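PHOX (Pseudomonas fluorescens, PDB 4A9V) hydrolyses phosphate monoesters as an alkaline phosphatase of the PhoX family, using a complex iron-calcium cofactor held within a beta-propeller. Local coordinates at residues A58-Q63 with L114-V119; H144-L149 with D231-M236. All coordinates share one frame; numbering follows the deposited sequence.

Contact 1: A58-Q63 with L114-V119; sequences AAQEVQ and LACEGV
At chi1 -179° the chain of Q60 swings away from its own backbone N and against A115, and a bend at the next torsion (chi2 64°) turns the amide to the thiol of C116. E61 is turned differently: at chi1 -69° its CG points away from the carbonyl carbon, and that sets the methylene against A115 as well. The methyl of A115 is therefore held by two neighbouring side chains, its CB lying 3.6 Å from CG of Q60 and 3.5 Å from CG of E61. Such a small side chain lets the backbones come close, with the CA atoms of E61 and A115 5.0 Å apart. Beside this, SG of C116 lies 3.6 Å from OE1 of Q60 and 3.8 Å from its CG, in van der Waals contact with both the amide and the aliphatic part of the chain.

In the propeller, this is where Q60 and E61, in the last part of the short helix 57-60 and the turn after it, meet A115 and C116 between helix 107-115 and strand 118-127, an inner strand of a four-stranded antiparallel sheet. A type I turn from Q60 to Q63, with Q63 N to Q60 O at 3.2 Å, includes both touching residues and takes the chain on toward Q63, away from A115.

No hydrogen bond crosses between the segments, and the polar ends are bonded to residues beyond them. OE1 of Q60 accepts from W38 and NE2 gives to the carbonyl of F64, two bonds that fix the amide's rotation. The carboxylate of E61, at the end of an extended chain, forms a salt bridge with R111, one helical turn before A115.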
# COMPACT_ATOMS: atom_id res chain seq x y z
N ALA A 58 25.34 4.60 -4.91
CA ALA A 58 25.13 5.28 -6.18
C ALA A 58 24.54 4.34 -7.24
O ALA A 58 23.68 4.73 -8.02
CB ALA A 58 26.43 5.89 -6.68
N ALA A 59 25.00 3.09 -7.24
CA ALA A 59 24.42 2.10 -8.14
C ALA A 59 22.96 1.83 -7.79
O ALA A 59 22.12 1.74 -8.67
CB ALA A 59 25.22 0.81 -8.10
N GLN A 60 22.65 1.71 -6.51
CA GLN A 60 21.29 1.40 -6.11
C GLN A 60 20.33 2.53 -6.48
O GLN A 60 19.17 2.28 -6.79
CB GLN A 60 21.21 1.08 -4.61
CG GLN A 60 19.81 0.72 -4.13
CD GLN A 60 19.27 -0.55 -4.75
OE1 GLN A 60 19.64 -1.66 -4.37
NE2 GLN A 60 18.37 -0.40 -5.71
N GLU A 61 20.85 3.76 -6.55
CA GLU A 61 20.04 4.90 -6.98
C GLU A 61 19.63 4.85 -8.45
O GLU A 61 18.75 5.60 -8.86
CB GLU A 61 20.76 6.22 -6.68
CG GLU A 61 20.85 6.50 -5.18
CD GLU A 61 21.71 7.70 -4.80
OE1 GLU A 61 22.49 8.19 -5.64
OE2 GLU A 61 21.76 8.02 -3.60
N VAL A 62 20.25 3.96 -9.23
CA VAL A 62 19.90 3.77 -10.64
C VAL A 62 19.50 2.33 -10.94
O VAL A 62 19.47 1.91 -12.10
CB VAL A 62 21.03 4.23 -11.59
CG1 VAL A 62 21.24 5.74 -11.48
CG2 VAL A 62 22.33 3.48 -11.33
N GLN A 63 19.13 1.59 -9.90
CA GLN A 63 18.65 0.22 -10.01
C GLN A 63 17.25 0.12 -9.42
O GLN A 63 16.89 0.87 -8.52
CB GLN A 63 19.58 -0.74 -9.26
CG GLN A 63 20.94 -0.92 -9.92
CD GLN A 63 21.99 -1.50 -8.99
OE1 GLN A 63 21.91 -1.37 -7.76
NE2 GLN A 63 23.02 -2.07 -9.59
N LEU A 114 18.38 4.15 1.81
CA LEU A 114 17.44 5.14 1.29
C LEU A 114 17.26 5.00 -0.23
O LEU A 114 16.16 5.19 -0.76
CB LEU A 114 17.92 6.54 1.64
CG LEU A 114 17.57 6.97 3.07
CD1 LEU A 114 18.51 8.06 3.56
CD2 LEU A 114 16.13 7.46 3.16
N ALA A 115 18.33 4.59 -0.91
CA ALA A 115 18.31 4.38 -2.35
C ALA A 115 17.38 3.24 -2.75
O ALA A 115 16.89 3.20 -3.88
CB ALA A 115 19.71 4.11 -2.86
N CYS A 116 17.21 2.27 -1.86
CA CYS A 116 16.35 1.12 -2.12
C CYS A 116 14.87 1.46 -2.13
O CYS A 116 14.08 0.62 -2.56
CB CYS A 116 16.56 0.06 -1.05
SG CYS A 116 18.10 -0.87 -1.16
N GLU A 117 14.49 2.55 -1.47
CA GLU A 117 13.09 2.86 -1.22
C GLU A 117 12.64 3.97 -2.15
O GLU A 117 13.45 4.69 -2.73
CB GLU A 117 12.90 3.26 0.24
CG GLU A 117 13.45 2.19 1.18
CD GLU A 117 13.14 2.39 2.65
OE1 GLU A 117 12.31 3.24 3.02
OE2 GLU A 117 13.79 1.69 3.45
N GLY A 118 11.32 4.11 -2.29
CA GLY A 118 10.74 5.14 -3.14
C GLY A 118 9.89 4.51 -4.22
O GLY A 118 9.01 3.69 -3.93
N VAL A 119 10.13 4.92 -5.46
CA VAL A 119 9.38 4.44 -6.61
C VAL A 119 10.36 4.13 -7.73
O VAL A 119 11.38 4.81 -7.90
CB VAL A 119 8.32 5.48 -7.06
CG1 VAL A 119 7.62 5.05 -8.33
CG2 VAL A 119 7.31 5.71 -5.94

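Contact 2: H144-L149 with D231-M236; sequences HGNSPL and DPRFDM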
# COMPACT_ATOMS: atom_id res chain seq x y z
N HIS A 144 13.86 8.16 -4.98
CA HIS A 144 14.31 7.44 -3.80
C HIS A 144 14.30 8.30 -2.56
O HIS A 144 13.81 9.43 -2.57
CB HIS A 144 15.69 6.83 -4.05
CG HIS A 144 16.73 7.83 -4.47
ND1 HIS A 144 17.19 8.79 -3.64
CD2 HIS A 144 17.39 8.01 -5.68
CE1 HIS A 144 18.08 9.55 -4.28
NE2 HIS A 144 18.22 9.05 -5.53
N GLY A 145 14.81 7.75 -1.47
CA GLY A 145 14.69 8.38 -0.17
C GLY A 145 15.49 9.65 0.02
O GLY A 145 15.29 10.35 1.02
N ASN A 146 16.34 9.99 -0.95
CA ASN A 146 17.06 11.27 -0.95
C ASN A 146 16.69 12.19 -2.12
O ASN A 146 17.29 13.25 -2.27
CB ASN A 146 18.58 11.05 -0.91
CG ASN A 146 19.09 10.78 0.50
OD1 ASN A 146 18.83 11.56 1.42
ND2 ASN A 146 19.87 9.72 0.65
N SER A 147 15.68 11.84 -2.91
CA SER A 147 15.34 12.64 -4.09
C SER A 147 14.73 13.99 -3.68
O SER A 147 13.93 14.05 -2.75
CB SER A 147 14.36 11.90 -4.98
OG SER A 147 14.93 10.72 -5.53
N PRO A 148 14.97 15.04 -4.48
CA PRO A 148 14.37 16.32 -4.15
C PRO A 148 12.89 16.40 -4.54
O PRO A 148 12.56 16.29 -5.72
CB PRO A 148 15.21 17.32 -4.94
CG PRO A 148 15.77 16.54 -6.08
CD PRO A 148 15.97 15.14 -5.55
N LEU A 149 12.02 16.59 -3.55
CA LEU A 149 10.58 16.66 -3.76
C LEU A 149 10.03 18.00 -3.28
O LEU A 149 10.68 18.72 -2.53
CB LEU A 149 9.87 15.53 -3.00
CG LEU A 149 9.67 14.19 -3.70
CD1 LEU A 149 10.93 13.59 -4.29
CD2 LEU A 149 8.99 13.19 -2.79
N ASP A 231 23.04 9.51 9.64
CA ASP A 231 22.40 10.59 8.88
C ASP A 231 21.52 11.42 9.82
O ASP A 231 20.47 10.96 10.26
CB ASP A 231 21.57 10.03 7.72
CG ASP A 231 21.03 11.12 6.82
OD1 ASP A 231 20.93 12.28 7.28
OD2 ASP A 231 20.62 10.81 5.67
N PRO A 232 21.99 12.62 10.19
CA PRO A 232 21.30 13.37 11.23
C PRO A 232 19.92 13.89 10.83
O PRO A 232 19.16 14.34 11.69
CB PRO A 232 22.24 14.55 11.51
CG PRO A 232 23.11 14.66 10.31
CD PRO A 232 23.25 13.26 9.79
N ARG A 233 19.57 13.77 9.55
CA ARG A 233 18.22 14.13 9.11
C ARG A 233 17.17 13.31 9.87
O ARG A 233 16.04 13.76 10.05
CB ARG A 233 18.10 13.92 7.60
CG ARG A 233 16.77 14.38 7.02
CD ARG A 233 16.82 14.60 5.52
NE ARG A 233 17.02 13.37 4.77
CZ ARG A 233 16.07 12.77 4.06
NH1 ARG A 233 14.79 13.03 4.31
NH2 ARG A 233 16.39 11.90 3.12
N PHE A 234 17.56 12.11 10.28
CA PHE A 234 16.66 11.17 10.95
C PHE A 234 16.81 11.18 12.47
O PHE A 234 16.17 10.37 13.16
CB PHE A 234 16.91 9.77 10.39
CG PHE A 234 16.56 9.65 8.93
CD1 PHE A 234 15.24 9.52 8.54
CD2 PHE A 234 17.50 9.89 7.95
CE1 PHE A 234 14.89 9.59 7.20
CE2 PHE A 234 17.16 9.96 6.61
CZ PHE A 234 15.84 9.83 6.24
N ASP A 235 17.65 12.07 12.99
CA ASP A 235 17.88 12.23 14.42
C ASP A 235 16.96 13.30 14.99
O ASP A 235 17.14 14.49 14.74
CB ASP A 235 19.34 12.60 14.66
CG ASP A 235 19.70 12.75 16.13
OD1 ASP A 235 18.80 12.62 16.99
OD2 ASP A 235 20.89 12.95 16.41
N MET A 236 15.94 12.85 15.72
CA MET A 236 14.93 13.74 16.27
C MET A 236 15.46 14.74 17.30
O MET A 236 14.79 15.73 17.58
CB MET A 236 13.80 12.93 16.91
CG MET A 236 13.01 12.10 15.91
SD MET A 236 11.92 13.13 14.91
CE MET A 236 10.73 13.68 16.13
O HOH W 1 19.62 12.49 3.93
O HOH W 2 21.55 9.60 3.29
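A polar, water-bridged contact joins the turn between strands 130-144 and 148-152 to a short 3-10 segment, 232-234, in the long loop that precedes strand 249-252. R233 reaches across with one nitrogen, NH2, which gives hydrogen bonds to two acceptors on the turn: the carbonyl O of G145 at 2.8 Å and OD1 of N146 at 3.0 Å. The first acceptor lies in the guanidinium plane, whereas OD1 is somewhat tilted from it. Seen from the asparagine, NH2 stands above the plane of the amide, which is itself turned 56° from the guanidinium. The R233 chain runs nearly straight through chi1 (-175°) and chi2, then bends at chi3 (67°), and its planar head lies over CZ of F234, 3.6 Å from the guanidinium plane.

Both ends of the contact are shaped locally. A type I turn from H144 to S147 presents the G145 carbonyl and the N146 amide together, and N146 N also bonds to ND1 of H144, in the plane of that ring. On the other side D231 makes an Asx turn, its OD1 accepting from R233 N at 3.0 Å.

Two waters bridge N146 and D231 beside the arginine. Water 1 accepts from NE of R233 and donates to OD1 of N146 and to OD2 of D231, the last at 2.6 Å; water 2 accepts from ND2 of N146 and donates to the same OD2. E242 forms a salt bridge with NH1 of R233. With carboxylates reached both directly and through water, the arginine's positive charge is probably well balanced, and its spread of bonds should hold the guanidinium in one orientation.

The two contacts follow one another along the chain, contact 1 closing at V119 before contact 2 opens at H144, and their centres lie 13 Å apart on the same side of the chain's centre. Contact 1 leads into strand 118-127 of the four-stranded antiparallel sheet; contact 2 takes up the turn that follows strand 130-144 of that sheet and leads into the mixed sheet that holds 148-152. The last part of helix 107-115 touches both, L114 O probably bonding to G145 N at 3.0 Å, while H144 packs on E61 and on the backbone of E117. Together they bring helix 57-60 and the 231-236 loop against the chain around L114 and H144, away from the iron-calcium site.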